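Local coordinates for tetraacyldisaccharide 4'-kinase (Aquifex aeolicus, PDB 4ITN), which probably transfers the gamma-phosphate of ATP to the 4'-position of a tetraacyldisaccharide 1-phosphate, giving the lipid A precursor lipid IVA, at residues E273-T278 / Y288-A293; L70-K75 / E117-G122; R66-S71 / E133-D138. All coordinates share one frame; numbering follows the deposited sequence.

In the fold
Interactions 2 and 3 share Leu70 and Ser71 at the end of strand 67-71, and their centres lie 11 Å apart. A probable hydrogen bond from Arg119 NH1 of interaction 2 to Asp138 O of interaction 3, at 2.6 Å, ties them directly. They adjoin the predicted ATP site, with the Asp138 side chain about 2 Å from that of Lys51 at the nearest atoms. Interaction 1 sits far off, its centre 31 Å from interaction 2 and 30 Å from interaction 3. Even so, its Thr278 side chain comes within about 9 Å of that of Ser49 in the predicted ATP-binding loop. Arg72 of interaction 2 meets a HEPES molecule and Thr278 a glycerol, both probably from the crystallisation liquor.

Interaction 1: residues E273-T278 / Y288-A293; sequences EIYLTT and YENVFA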
ATOM      1  N   GLU A 273      -6.473 -23.952 -19.173  1.00 74.33           N
ATOM      2  CA  GLU A 273      -7.344 -22.786 -19.139  1.00 75.40           C
ATOM      3  C   GLU A 273      -6.518 -21.628 -18.596  1.00 74.56           C
ATOM      4  O   GLU A 273      -5.398 -21.844 -18.145  1.00 69.52           O
ATOM      5  CB  GLU A 273      -8.586 -23.053 -18.281  1.00 69.68           C
ATOM      6  CG  GLU A 273      -9.512 -24.151 -18.848  1.00 77.79           C
ATOM      7  CD  GLU A 273     -10.472 -23.625 -19.912  1.00 82.72           C
ATOM      8  OE1 GLU A 273     -10.721 -22.398 -19.933  1.00 81.40           O
ATOM      9  OE2 GLU A 273     -10.986 -24.436 -20.721  1.00 94.68           O
ATOM     10  N   ILE A 274      -7.057 -20.410 -18.648  1.00 76.97           N
ATOM     11  CA  ILE A 274      -6.352 -19.227 -18.131  1.00 69.32           C
ATOM     12  C   ILE A 274      -7.190 -18.513 -17.067  1.00 72.83           C
ATOM     13  O   ILE A 274      -8.395 -18.305 -17.252  1.00 75.06           O
ATOM     14  CB  ILE A 274      -5.963 -18.242 -19.271  1.00 67.40           C
ATOM     15  CG1 ILE A 274      -4.991 -18.914 -20.253  1.00 78.11           C
ATOM     16  CG2 ILE A 274      -5.349 -16.953 -18.711  1.00 67.07           C
ATOM     17  CD1 ILE A 274      -3.673 -19.382 -19.611  1.00 73.06           C
ATOM     18  N   TYR A 275      -6.552 -18.157 -15.953  1.00 65.71           N
ATOM     19  CA  TYR A 275      -7.234 -17.544 -14.812  1.00 68.92           C
ATOM     20  C   TYR A 275      -6.703 -16.141 -14.516  1.00 70.16           C
ATOM     21  O   TYR A 275      -5.512 -15.879 -14.663  1.00 62.82           O
ATOM     22  CB  TYR A 275      -7.078 -18.424 -13.562  1.00 63.33           C
ATOM     23  CG  TYR A 275      -7.718 -19.790 -13.699  1.00 71.20           C
ATOM     24  CD1 TYR A 275      -7.061 -20.821 -14.358  1.00 62.43           C
ATOM     25  CD2 TYR A 275      -8.974 -20.045 -13.169  1.00 65.61           C
ATOM     26  CE1 TYR A 275      -7.641 -22.072 -14.494  1.00 69.57           C
ATOM     27  CE2 TYR A 275      -9.569 -21.299 -13.304  1.00 74.29           C
ATOM     28  CZ  TYR A 275      -8.892 -22.308 -13.968  1.00 67.22           C
ATOM     29  OH  TYR A 275      -9.462 -23.552 -14.110  1.00 69.05           O
ATOM     30  N   LEU A 276      -7.598 -15.244 -14.111  1.00 73.06           N
ATOM     31  CA  LEU A 276      -7.208 -13.943 -13.587  1.00 71.21           C
ATOM     32  C   LEU A 276      -7.731 -13.839 -12.160  1.00 78.65           C
ATOM     33  O   LEU A 276      -8.888 -14.187 -11.896  1.00 76.39           O
ATOM     34  CB  LEU A 276      -7.780 -12.807 -14.436  1.00 64.45           C
ATOM     35  CG  LEU A 276      -7.287 -12.689 -15.877  1.00 75.42           C
ATOM     36  CD1 LEU A 276      -7.737 -11.368 -16.488  1.00 85.36           C
ATOM     37  CD2 LEU A 276      -5.783 -12.790 -15.896  1.00 73.68           C
ATOM     38  N   THR A 277      -6.879 -13.392 -11.238  1.00 69.23           N
ATOM     39  CA  THR A 277      -7.298 -13.172  -9.854  1.00 57.91           C
ATOM     40  C   THR A 277      -6.650 -11.887  -9.340  1.00 68.15           C
ATOM     41  O   THR A 277      -5.994 -11.191 -10.118  1.00 61.19           O
ATOM     42  CB  THR A 277      -6.970 -14.388  -8.941  1.00 69.67           C
ATOM     43  OG1 THR A 277      -7.712 -14.300  -7.714  1.00 68.82           O
ATOM     44  CG2 THR A 277      -5.480 -14.472  -8.640  1.00 57.55           C
ATOM     45  N   THR A 278      -6.846 -11.553  -8.060  1.00 70.17           N
ATOM     46  CA  THR A 278      -6.209 -10.360  -7.481  1.00 73.64           C
ATOM     47  C   THR A 278      -4.822 -10.710  -6.942  1.00 72.44           C
ATOM     48  O   THR A 278      -4.599 -11.845  -6.510  1.00 61.61           O
ATOM     49  CB  THR A 278      -7.071  -9.709  -6.361  1.00 79.96           C
ATOM     50  OG1 THR A 278      -7.023 -10.509  -5.169  1.00 72.06           O
ATOM     51  CG2 THR A 278      -8.519  -9.549  -6.814  1.00 84.72           C
ATOM     52  N   TYR A 288       1.095 -22.365  -9.694  1.00 67.24           N
ATOM     53  CA  TYR A 288       0.142 -22.512 -10.784  1.00 62.38           C
ATOM     54  C   TYR A 288       0.386 -21.435 -11.826  1.00 63.01           C
ATOM     55  O   TYR A 288       0.308 -20.249 -11.525  1.00 68.94           O
ATOM     56  CB  TYR A 288      -1.287 -22.341 -10.266  1.00 63.71           C
ATOM     57  CG  TYR A 288      -1.867 -23.527  -9.533  1.00 66.52           C
ATOM     58  CD1 TYR A 288      -2.336 -24.636 -10.222  1.00 68.51           C
ATOM     59  CD2 TYR A 288      -1.971 -23.525  -8.150  1.00 67.75           C
ATOM     60  CE1 TYR A 288      -2.877 -25.716  -9.553  1.00 58.84           C
ATOM     61  CE2 TYR A 288      -2.510 -24.601  -7.473  1.00 61.55           C
ATOM     62  CZ  TYR A 288      -2.960 -25.692  -8.180  1.00 58.91           C
ATOM     63  OH  TYR A 288      -3.496 -26.761  -7.507  1.00 67.72           O
ATOM     64  N   GLU A 289       0.792 -21.874 -13.012  1.00 70.42           N
ATOM     65  CA  GLU A 289       0.831 -21.052 -14.206  1.00 69.87           C
ATOM     66  C   GLU A 289      -0.569 -21.026 -14.779  1.00 77.40           C
ATOM     67  O   GLU A 289      -1.384 -21.890 -14.467  1.00 94.13           O
ATOM     68  CB  GLU A 289       1.801 -21.626 -15.234  1.00 83.09           C
ATOM     69  CG  GLU A 289       3.263 -21.451 -14.875  1.00 96.50           C
ATOM     70  CD  GLU A 289       3.753 -22.519 -13.923  1.00 98.42           C
ATOM     71  OE1 GLU A 289       3.029 -22.824 -12.954  1.00100.15           O
ATOM     72  OE2 GLU A 289       4.860 -23.051 -14.143  1.00 93.76           O
ATOM     73  N   ASN A 290      -0.859 -20.042 -15.615  1.00 76.49           N
ATOM     74  CA  ASN A 290      -2.183 -19.936 -16.197  1.00 84.15           C
ATOM     75  C   ASN A 290      -3.102 -19.239 -15.214  1.00 67.12           C
ATOM     76  O   ASN A 290      -4.289 -19.052 -15.467  1.00 74.15           O
ATOM     77  CB  ASN A 290      -2.724 -21.322 -16.559  1.00 82.51           C
ATOM     78  CG  ASN A 290      -3.548 -21.937 -15.447  1.00 83.06           C
ATOM     79  OD1 ASN A 290      -3.626 -21.398 -14.347  1.00 81.35           O
ATOM     80  ND2 ASN A 290      -4.174 -23.070 -15.733  1.00 76.56           N
ATOM     81  N   VAL A 291      -2.522 -18.841 -14.089  1.00 63.24           N
ATOM     82  CA  VAL A 291      -3.200 -17.995 -13.127  1.00 53.97           C
ATOM     83  C   VAL A 291      -2.441 -16.680 -13.092  1.00 67.23           C
ATOM     84  O   VAL A 291      -1.229 -16.661 -12.891  1.00 57.11           O
ATOM     85  CB  VAL A 291      -3.194 -18.612 -11.720  1.00 53.93           C
ATOM     86  CG1 VAL A 291      -3.924 -17.704 -10.746  1.00 54.22           C
ATOM     87  CG2 VAL A 291      -3.822 -19.994 -11.745  1.00 54.94           C
ATOM     88  N   PHE A 292      -3.157 -15.582 -13.292  1.00 70.99           N
ATOM     89  CA  PHE A 292      -2.518 -14.273 -13.368  1.00 59.83           C
ATOM     90  C   PHE A 292      -3.278 -13.219 -12.580  1.00 72.79           C
ATOM     91  O   PHE A 292      -4.418 -13.440 -12.160  1.00 67.75           O
ATOM     92  CB  PHE A 292      -2.406 -13.830 -14.827  1.00 62.30           C
ATOM     93  CG  PHE A 292      -1.704 -14.823 -15.717  1.00 69.26           C
ATOM     94  CD1 PHE A 292      -2.414 -15.830 -16.364  1.00 75.67           C
ATOM     95  CD2 PHE A 292      -0.334 -14.741 -15.915  1.00 73.04           C
ATOM     96  CE1 PHE A 292      -1.765 -16.742 -17.186  1.00 63.15           C
ATOM     97  CE2 PHE A 292       0.323 -15.644 -16.732  1.00 71.65           C
ATOM     98  CZ  PHE A 292      -0.392 -16.650 -17.368  1.00 71.63           C
ATOM     99  N   ALA A 293      -2.632 -12.074 -12.379  1.00 75.72           N
ATOM    100  CA  ALA A 293      -3.287 -10.908 -11.803  1.00 68.96           C
ATOM    101  C   ALA A 293      -3.120  -9.726 -12.744  1.00 71.31           C
ATOM    102  O   ALA A 293      -2.221  -9.716 -13.585  1.00 61.55           O
ATOM    103  CB  ALA A 293      -2.713 -10.578 -10.429  1.00 68.35           C
TER
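Tyr275 and Val291 sit next to each other on one face of this parallel pair, CB of Tyr275 4.0 Å from CG2 of Val291; the tightness lies in the backbone bonds. These start with Tyr275 N to Asn290 O, modelled so short, at 2.5 Å, that the exact length is doubtful. Phe292 N then gives its hydrogen to Tyr275 O at 2.7 Å, and Thr277 N reaches Phe292 O at 2.6 Å. On the other face, the branch CD2 of Leu276 leans onto Phe292 CB at 3.7 Å. A chi1 of -55° places CG of Phe292 beside its backbone N, laying the ring next to Tyr275 O, which meets its edge, and bringing CE1 to 3.9 Å from CG2 of Ile274.

The looser side is confined to the partly exposed side chains of Ile274 and Asn290, which pass one another heading opposite ways, CD1 of Ile274 3.7 Å from CB of Asn290. The Asn290 amide runs alongside the Tyr275 ring, the two planes 42° apart. Its ND2 comes close to Glu273 O, but the angle is too poor for a hydrogen bond; OD1, buried here 3.5 Å from CD1 of Tyr275, has no hydrogen-bond partner in the model.

The pair belongs to a beta-alpha-beta unit in which helix 279-282 links strand 275-277 to strand 291-300. That helix covers Thr277, Val291 and Ala293 through Leu282, while Leu276 packs on Phe241 and Leu245 of helix 238-247. Strand 229-233 hydrogen-bonds the other edge of strand 275-277, and strand 201-212 borders strand 291-300 through Leu212.

Interaction 2: residues L70-K75 / E117-G122; sequences LSRGYK and EDRYKG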
ATOM      1  N   LEU A  70       9.380  -0.260   5.896  1.00 30.53           N
ATOM      2  CA  LEU A  70       8.966  -0.645   7.259  1.00 31.51           C
ATOM      3  C   LEU A  70       7.458  -0.730   7.316  1.00 31.75           C
ATOM      4  O   LEU A  70       6.788   0.295   7.280  1.00 35.06           O
ATOM      5  CB  LEU A  70       9.415   0.420   8.280  1.00 32.17           C
ATOM      6  CG  LEU A  70      10.940   0.595   8.333  1.00 40.71           C
ATOM      7  CD1 LEU A  70      11.363   1.650   9.362  1.00 29.87           C
ATOM      8  CD2 LEU A  70      11.536  -0.768   8.676  1.00 36.51           C
ATOM      9  N   SER A  71       6.922  -1.944   7.382  1.00 30.86           N
ATOM     10  CA  SER A  71       5.482  -2.132   7.430  1.00 36.38           C
ATOM     11  C   SER A  71       5.087  -2.497   8.860  1.00 47.25           C
ATOM     12  O   SER A  71       5.927  -2.915   9.665  1.00 44.53           O
ATOM     13  CB  SER A  71       5.038  -3.267   6.484  1.00 38.40           C
ATOM     14  OG  SER A  71       5.413  -2.976   5.148  1.00 52.49           O
ATOM     15  N   ARG A  72       3.808  -2.341   9.170  1.00 48.98           N
ATOM     16  CA  ARG A  72       3.300  -2.645  10.509  1.00 48.97           C
ATOM     17  C   ARG A  72       3.172  -4.141  10.748  1.00 56.69           C
ATOM     18  O   ARG A  72       3.492  -4.638  11.829  1.00 64.30           O
ATOM     19  CB  ARG A  72       1.937  -1.994  10.723  1.00 42.65           C
ATOM     20  CG  ARG A  72       1.402  -2.197  12.142  1.00 51.22           C
ATOM     21  CD  ARG A  72       0.198  -1.310  12.396  1.00 72.13           C
ATOM     22  NE  ARG A  72      -0.220  -1.348  13.797  1.00 91.62           N
ATOM     23  CZ  ARG A  72      -1.276  -0.700  14.284  1.00 94.68           C
ATOM     24  NH1 ARG A  72      -1.573  -0.789  15.574  1.00 95.42           N
ATOM     25  NH2 ARG A  72      -2.030   0.042  13.484  1.00 97.22           N
ATOM     26  N   GLY A  73       2.692  -4.867   9.748  1.00 56.02           N
ATOM     27  CA  GLY A  73       2.402  -6.271   9.953  1.00 73.91           C
ATOM     28  C   GLY A  73       1.011  -6.478  10.528  1.00 84.73           C
ATOM     29  O   GLY A  73       0.841  -7.149  11.551  1.00 86.43           O
ATOM     30  N   TYR A  74       0.001  -5.933   9.866  1.00104.67           N
ATOM     31  CA  TYR A  74      -1.371  -6.233  10.240  1.00128.73           C
ATOM     32  C   TYR A  74      -1.667  -7.695   9.908  1.00135.63           C
ATOM     33  O   TYR A  74      -1.186  -8.212   8.900  1.00136.64           O
ATOM     34  CB  TYR A  74      -2.338  -5.290   9.526  1.00139.43           C
ATOM     35  CG  TYR A  74      -3.789  -5.617   9.802  1.00149.47           C
ATOM     36  CD1 TYR A  74      -4.380  -5.263  11.007  1.00155.60           C
ATOM     37  CD2 TYR A  74      -4.570  -6.267   8.857  1.00152.33           C
ATOM     38  CE1 TYR A  74      -5.706  -5.551  11.266  1.00158.03           C
ATOM     39  CE2 TYR A  74      -5.898  -6.560   9.105  1.00154.85           C
ATOM     40  CZ  TYR A  74      -6.461  -6.201  10.313  1.00159.27           C
ATOM     41  OH  TYR A  74      -7.783  -6.488  10.571  1.00161.69           O
ATOM     42  N   LYS A  75      -2.454  -8.357  10.752  1.00135.50           N
ATOM     43  CA  LYS A  75      -2.783  -9.767  10.545  1.00134.28           C
ATOM     44  C   LYS A  75      -1.554 -10.676  10.462  1.00131.66           C
ATOM     45  O   LYS A  75      -1.485 -11.551   9.600  1.00124.52           O
ATOM     46  CB  LYS A  75      -3.631  -9.935   9.280  1.00131.19           C
ATOM     47  CG  LYS A  75      -4.088 -11.361   9.016  1.00126.65           C
ATOM     48  CD  LYS A  75      -4.961 -11.438   7.776  1.00120.08           C
ATOM     49  CE  LYS A  75      -5.400 -12.867   7.493  1.00115.92           C
ATOM     50  NZ  LYS A  75      -6.258 -12.961   6.280  1.00110.90           N
ATOM     51  N   GLU A 117       5.557  -3.563  14.487  1.00 45.54           N
ATOM     52  CA  GLU A 117       4.583  -2.603  15.017  1.00 46.93           C
ATOM     53  C   GLU A 117       5.261  -1.307  15.442  1.00 50.13           C
ATOM     54  O   GLU A 117       4.806  -0.206  15.112  1.00 48.09           O
ATOM     55  CB  GLU A 117       3.818  -3.203  16.206  1.00 66.95           C
ATOM     56  CG  GLU A 117       3.185  -2.169  17.141  1.00 89.00           C
ATOM     57  CD  GLU A 117       2.062  -1.372  16.491  1.00104.58           C
ATOM     58  OE1 GLU A 117       1.481  -1.866  15.500  1.00105.74           O
ATOM     59  OE2 GLU A 117       1.760  -0.254  16.974  1.00110.67           O
ATOM     60  N   ASP A 118       6.358  -1.443  16.181  1.00 53.49           N
ATOM     61  CA  ASP A 118       7.212  -0.300  16.474  1.00 46.52           C
ATOM     62  C   ASP A 118       8.158  -0.077  15.304  1.00 44.63           C
ATOM     63  O   ASP A 118       9.121  -0.831  15.121  1.00 49.13           O
ATOM     64  CB  ASP A 118       8.027  -0.529  17.751  1.00 57.64           C
ATOM     65  CG  ASP A 118       8.797   0.722  18.185  1.00 65.71           C
ATOM     66  OD1 ASP A 118       9.797   1.081  17.528  1.00 58.02           O
ATOM     67  OD2 ASP A 118       8.394   1.349  19.186  1.00 78.39           O
ATOM     68  N   ARG A 119       7.900   0.960  14.512  1.00 42.76           N
ATOM     69  CA  ARG A 119       8.699   1.183  13.315  1.00 43.80           C
ATOM     70  C   ARG A 119      10.169   1.486  13.605  1.00 52.20           C
ATOM     71  O   ARG A 119      11.041   1.105  12.812  1.00 38.29           O
ATOM     72  CB  ARG A 119       8.118   2.304  12.443  1.00 49.16           C
ATOM     73  CG  ARG A 119       6.623   2.283  12.265  1.00 58.50           C
ATOM     74  CD  ARG A 119       6.079   0.995  11.747  1.00 53.45           C
ATOM     75  NE  ARG A 119       4.638   1.149  11.637  1.00 49.13           N
ATOM     76  CZ  ARG A 119       3.980   1.411  10.512  1.00 63.69           C
ATOM     77  NH1 ARG A 119       4.635   1.515   9.329  1.00 48.89           N
ATOM     78  NH2 ARG A 119       2.652   1.550  10.588  1.00 52.77           N
ATOM     79  N   TYR A 120      10.438   2.196  14.703  1.00 44.22           N
ATOM     80  CA  TYR A 120      11.826   2.496  15.097  1.00 49.23           C
ATOM     81  C   TYR A 120      12.645   1.207  15.308  1.00 39.49           C
ATOM     82  O   TYR A 120      13.735   1.052  14.734  1.00 44.94           O
ATOM     83  CB  TYR A 120      11.877   3.382  16.360  1.00 46.35           C
ATOM     84  CG  TYR A 120      13.279   3.726  16.841  1.00 49.53           C
ATOM     85  CD1 TYR A 120      14.005   4.762  16.252  1.00 48.58           C
ATOM     86  CD2 TYR A 120      13.872   3.026  17.890  1.00 48.72           C
ATOM     87  CE1 TYR A 120      15.288   5.089  16.686  1.00 52.99           C
ATOM     88  CE2 TYR A 120      15.165   3.345  18.333  1.00 48.62           C
ATOM     89  CZ  TYR A 120      15.858   4.375  17.730  1.00 55.14           C
ATOM     90  OH  TYR A 120      17.118   4.689  18.176  1.00 61.97           O
ATOM     91  N   LYS A 121      12.133   0.291  16.133  1.00 49.38           N
ATOM     92  CA  LYS A 121      12.821  -0.989  16.381  1.00 50.16           C
ATOM     93  C   LYS A 121      13.055  -1.760  15.073  1.00 47.33           C
ATOM     94  O   LYS A 121      14.098  -2.384  14.886  1.00 58.74           O
ATOM     95  CB  LYS A 121      12.059  -1.845  17.399  1.00 55.93           C
ATOM     96  CG  LYS A 121      11.980  -1.211  18.782  1.00 78.80           C
ATOM     97  CD  LYS A 121      10.877  -1.816  19.654  1.00 94.03           C
ATOM     98  CE  LYS A 121      10.495  -0.852  20.780  1.00101.33           C
ATOM     99  NZ  LYS A 121       9.098  -1.041  21.299  1.00102.38           N
ATOM    100  N   GLY A 122      12.082  -1.696  14.168  1.00 48.63           N
ATOM    101  CA  GLY A 122      12.237  -2.232  12.830  1.00 42.96           C
ATOM    102  C   GLY A 122      13.400  -1.609  12.083  1.00 36.67           C
ATOM    103  O   GLY A 122      14.216  -2.319  11.490  1.00 49.58           O
TER
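Arg72 and Glu117 form a salt bridge on the exposed side of the contact, running alongside each other in the same direction. Glu117 OE1 meets the edge of the Arg72 guanidinium near its plane, taking the hydrogen of NE at 2.5 Å, a length too short to trust in detail although the salt bridge itself stands; the carboxylate and guanidinium planes are turned 52° apart. An extended chain with CG trans to the backbone N (chi1 -176°) carries the Arg72 head out here, and its NH2 has a second anionic partner in the sulfonate of a bound HEPES molecule.

Deeper in, Arg119 is occupied by backbone carbonyls. NH1 makes a weak, bent bond to Leu70 O at 3.2 Å, and its stronger partner is Asp138 O; NH2 bonds Asp139 O. Arg119 thereby ties the first turn of helix 119-130 to the C-terminal ends of parallel strands 67-71 and 134-138, where P-loop NTPases place their nucleotide site. CB of Arg72 covers one face of the Arg119 guanidinium, 3.5 Å above its plane and off-centre. Leu70 packs its methyls on the helix backbone, CD1 3.5 Å from Arg119 O and CD2 4.0 Å from Gly122 C.

Asp118 is the N-cap of helix 119-130. Its OD1 receives Lys121 N at 2.8 Å along a nearly straight 170° bond, on the anti side and somewhat out of the carboxylate plane, and OD2 holds Lys121 NZ in a weak salt bridge.

Interaction 3: residues R66-S71 / E133-D138; sequences RVCILS and EVFILD
Leu70 and Phe135 form the apolar centre, the leucine CG set 3.6 Å from CD1 of the ring, on a face that Cys68 and Leu137 share. The two strands run parallel in the core sheet of the P-loop NTPase fold, and the run Val134-Phe135-Ile136-Leu137-Asp138, hydrophobic residues ending in an aspartate, is consistent with a Walker B strand. With SG trans to the backbone N (chi1 -172°), Cys68 sets its sulfur at the ring edge of Phe135, 5.2 Å from the centroid. Leu137 adds CD2 against Leu70 CD1, and helix 119-130 covers this face through Ala126 and Leu127.

On the other face, Val67 CG1 meets Ile136 CD1 at 3.7 Å, while Ile136 also packs on Val55 and Leu58 of helix 49-61. Between the faces the ladder is regular: Cys68 N bonds Val134 O at 3.1 Å and Leu70 N bonds Ile136 O at 2.7 Å, with Ile136 N and Asp138 N returning to Cys68 O and Leu70 O.

At the N-terminal end Arg66 O accepts from Glu133 N at 2.7 Å and weakly from Val134 N, while Arg66 N bonds the anti lone pair of Glu133 OE1. At the opposite end Asp138 OD1 forms a salt bridge with Lys51, a predicted ATP-binding residue, leaving OD2 to take a weak hydrogen bond from Ser71 OG at 3.3 Å.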
ATOM      1  N   ARG A  66      19.765   1.821  -1.540  1.00 52.86           N
ATOM      2  CA  ARG A  66      19.336   0.619  -0.832  1.00 46.55           C
ATOM      3  C   ARG A  66      18.072   0.934  -0.029  1.00 56.15           C
ATOM      4  O   ARG A  66      18.135   1.631   0.964  1.00 42.51           O
ATOM      5  CB  ARG A  66      20.469   0.100   0.052  1.00 49.16           C
ATOM      6  CG  ARG A  66      21.747  -0.300  -0.773  1.00 44.29           C
ATOM      7  CD  ARG A  66      22.934  -0.588   0.141  1.00 57.76           C
ATOM      8  NE  ARG A  66      22.679  -1.735   1.011  1.00 65.66           N
ATOM      9  CZ  ARG A  66      22.942  -3.008   0.700  1.00 69.71           C
ATOM     10  NH1 ARG A  66      23.482  -3.329  -0.476  1.00 69.30           N
ATOM     11  NH2 ARG A  66      22.659  -3.968   1.576  1.00 60.07           N
ATOM     12  N   VAL A  67      16.926   0.427  -0.475  1.00 43.90           N
ATOM     13  CA  VAL A  67      15.642   0.785   0.108  1.00 36.46           C
ATOM     14  C   VAL A  67      15.098  -0.328   1.009  1.00 42.64           C
ATOM     15  O   VAL A  67      15.126  -1.516   0.644  1.00 36.74           O
ATOM     16  CB  VAL A  67      14.603   1.053  -1.011  1.00 49.32           C
ATOM     17  CG1 VAL A  67      13.244   1.395  -0.418  1.00 34.95           C
ATOM     18  CG2 VAL A  67      15.089   2.161  -1.965  1.00 41.90           C
ATOM     19  N   CYS A  68      14.604   0.063   2.182  1.00 37.54           N
ATOM     20  CA  CYS A  68      13.865  -0.833   3.074  1.00 35.21           C
ATOM     21  C   CYS A  68      12.498  -0.292   3.460  1.00 31.59           C
ATOM     22  O   CYS A  68      12.370   0.815   3.991  1.00 33.86           O
ATOM     23  CB  CYS A  68      14.639  -1.083   4.371  1.00 33.51           C
ATOM     24  SG  CYS A  68      13.891  -2.350   5.392  1.00 42.32           S
ATOM     25  N   ILE A  69      11.465  -1.086   3.226  1.00 35.14           N
ATOM     26  CA  ILE A  69      10.127  -0.674   3.610  1.00 36.46           C
ATOM     27  C   ILE A  69       9.875  -1.152   5.041  1.00 42.69           C
ATOM     28  O   ILE A  69      10.148  -2.305   5.375  1.00 36.30           O
ATOM     29  CB  ILE A  69       9.078  -1.299   2.650  1.00 35.10           C
ATOM     30  CG1 ILE A  69       9.181  -0.647   1.250  1.00 37.69           C
ATOM     31  CG2 ILE A  69       7.672  -1.149   3.207  1.00 32.17           C
ATOM     32  CD1 ILE A  69       8.289  -1.345   0.222  1.00 43.56           C
ATOM     33  N   LEU A  70       9.380  -0.260   5.896  1.00 30.53           N
ATOM     34  CA  LEU A  70       8.966  -0.645   7.259  1.00 31.51           C
ATOM     35  C   LEU A  70       7.458  -0.730   7.316  1.00 31.75           C
ATOM     36  O   LEU A  70       6.788   0.295   7.280  1.00 35.06           O
ATOM     37  CB  LEU A  70       9.415   0.420   8.280  1.00 32.17           C
ATOM     38  CG  LEU A  70      10.940   0.595   8.333  1.00 40.71           C
ATOM     39  CD1 LEU A  70      11.363   1.650   9.362  1.00 29.87           C
ATOM     40  CD2 LEU A  70      11.536  -0.768   8.676  1.00 36.51           C
ATOM     41  N   SER A  71       6.922  -1.944   7.382  1.00 30.86           N
ATOM     42  CA  SER A  71       5.482  -2.132   7.430  1.00 36.38           C
ATOM     43  C   SER A  71       5.087  -2.497   8.860  1.00 47.25           C
ATOM     44  O   SER A  71       5.927  -2.915   9.665  1.00 44.53           O
ATOM     45  CB  SER A  71       5.038  -3.267   6.484  1.00 38.40           C
ATOM     46  OG  SER A  71       5.413  -2.976   5.148  1.00 52.49           O
ATOM     47  N   GLU A 133      19.792   2.607   2.890  1.00 48.64           N
ATOM     48  CA  GLU A 133      20.137   4.022   2.812  1.00 47.03           C
ATOM     49  C   GLU A 133      18.913   4.903   3.003  1.00 48.20           C
ATOM     50  O   GLU A 133      19.025   6.108   3.224  1.00 46.34           O
ATOM     51  CB  GLU A 133      20.797   4.313   1.460  1.00 44.54           C
ATOM     52  CG  GLU A 133      22.165   3.661   1.312  1.00 47.93           C
ATOM     53  CD  GLU A 133      22.736   3.773  -0.086  1.00 59.56           C
ATOM     54  OE1 GLU A 133      22.033   3.414  -1.065  1.00 49.87           O
ATOM     55  OE2 GLU A 133      23.899   4.217  -0.200  1.00 71.38           O
ATOM     56  N   VAL A 134      17.733   4.307   2.900  1.00 44.16           N
ATOM     57  CA  VAL A 134      16.492   5.063   3.117  1.00 42.93           C
ATOM     58  C   VAL A 134      15.362   4.126   3.506  1.00 39.94           C
ATOM     59  O   VAL A 134      15.291   3.002   2.997  1.00 36.98           O
ATOM     60  CB  VAL A 134      16.095   5.885   1.865  1.00 40.62           C
ATOM     61  CG1 VAL A 134      15.975   4.971   0.609  1.00 35.57           C
ATOM     62  CG2 VAL A 134      14.814   6.664   2.112  1.00 35.21           C
ATOM     63  N   PHE A 135      14.509   4.571   4.431  1.00 36.03           N
ATOM     64  CA  PHE A 135      13.338   3.813   4.863  1.00 37.81           C
ATOM     65  C   PHE A 135      12.084   4.391   4.244  1.00 39.40           C
ATOM     66  O   PHE A 135      11.948   5.605   4.106  1.00 32.83           O
ATOM     67  CB  PHE A 135      13.199   3.828   6.402  1.00 33.04           C
ATOM     68  CG  PHE A 135      14.202   2.952   7.106  1.00 38.75           C
ATOM     69  CD1 PHE A 135      14.119   1.571   7.008  1.00 36.56           C
ATOM     70  CD2 PHE A 135      15.248   3.508   7.832  1.00 31.53           C
ATOM     71  CE1 PHE A 135      15.067   0.738   7.629  1.00 36.04           C
ATOM     72  CE2 PHE A 135      16.199   2.690   8.460  1.00 40.69           C
ATOM     73  CZ  PHE A 135      16.106   1.299   8.369  1.00 34.80           C
ATOM     74  N   ILE A 136      11.164   3.520   3.857  1.00 32.27           N
ATOM     75  CA  ILE A 136       9.828   3.981   3.534  1.00 27.37           C
ATOM     76  C   ILE A 136       8.888   3.410   4.581  1.00 30.62           C
ATOM     77  O   ILE A 136       8.849   2.194   4.785  1.00 28.13           O
ATOM     78  CB  ILE A 136       9.393   3.540   2.132  1.00 36.97           C
ATOM     79  CG1 ILE A 136      10.322   4.174   1.066  1.00 30.68           C
ATOM     80  CG2 ILE A 136       7.940   3.941   1.866  1.00 25.26           C
ATOM     81  CD1 ILE A 136      10.154   3.453  -0.314  1.00 29.98           C
ATOM     82  N   LEU A 137       8.156   4.285   5.275  1.00 24.59           N
ATOM     83  CA  LEU A 137       7.156   3.804   6.227  1.00 31.32           C
ATOM     84  C   LEU A 137       5.900   3.512   5.451  1.00 34.17           C
ATOM     85  O   LEU A 137       5.239   4.419   4.949  1.00 39.56           O
ATOM     86  CB  LEU A 137       6.814   4.856   7.288  1.00 37.23           C
ATOM     87  CG  LEU A 137       7.957   5.426   8.112  1.00 42.21           C
ATOM     88  CD1 LEU A 137       7.391   6.118   9.369  1.00 44.11           C
ATOM     89  CD2 LEU A 137       8.881   4.273   8.486  1.00 40.34           C
ATOM     90  N   ASP A 138       5.542   2.240   5.368  1.00 30.18           N
ATOM     91  CA  ASP A 138       4.260   1.869   4.813  1.00 29.95           C
ATOM     92  C   ASP A 138       3.227   2.194   5.888  1.00 34.03           C
ATOM     93  O   ASP A 138       3.367   1.764   7.029  1.00 43.59           O
ATOM     94  CB  ASP A 138       4.268   0.375   4.493  1.00 32.37           C
ATOM     95  CG  ASP A 138       2.938  -0.129   3.990  1.00 42.66           C
ATOM     96  OD1 ASP A 138       2.072   0.695   3.645  1.00 49.24           O
ATOM     97  OD2 ASP A 138       2.758  -1.359   3.940  1.00 51.90           O
TER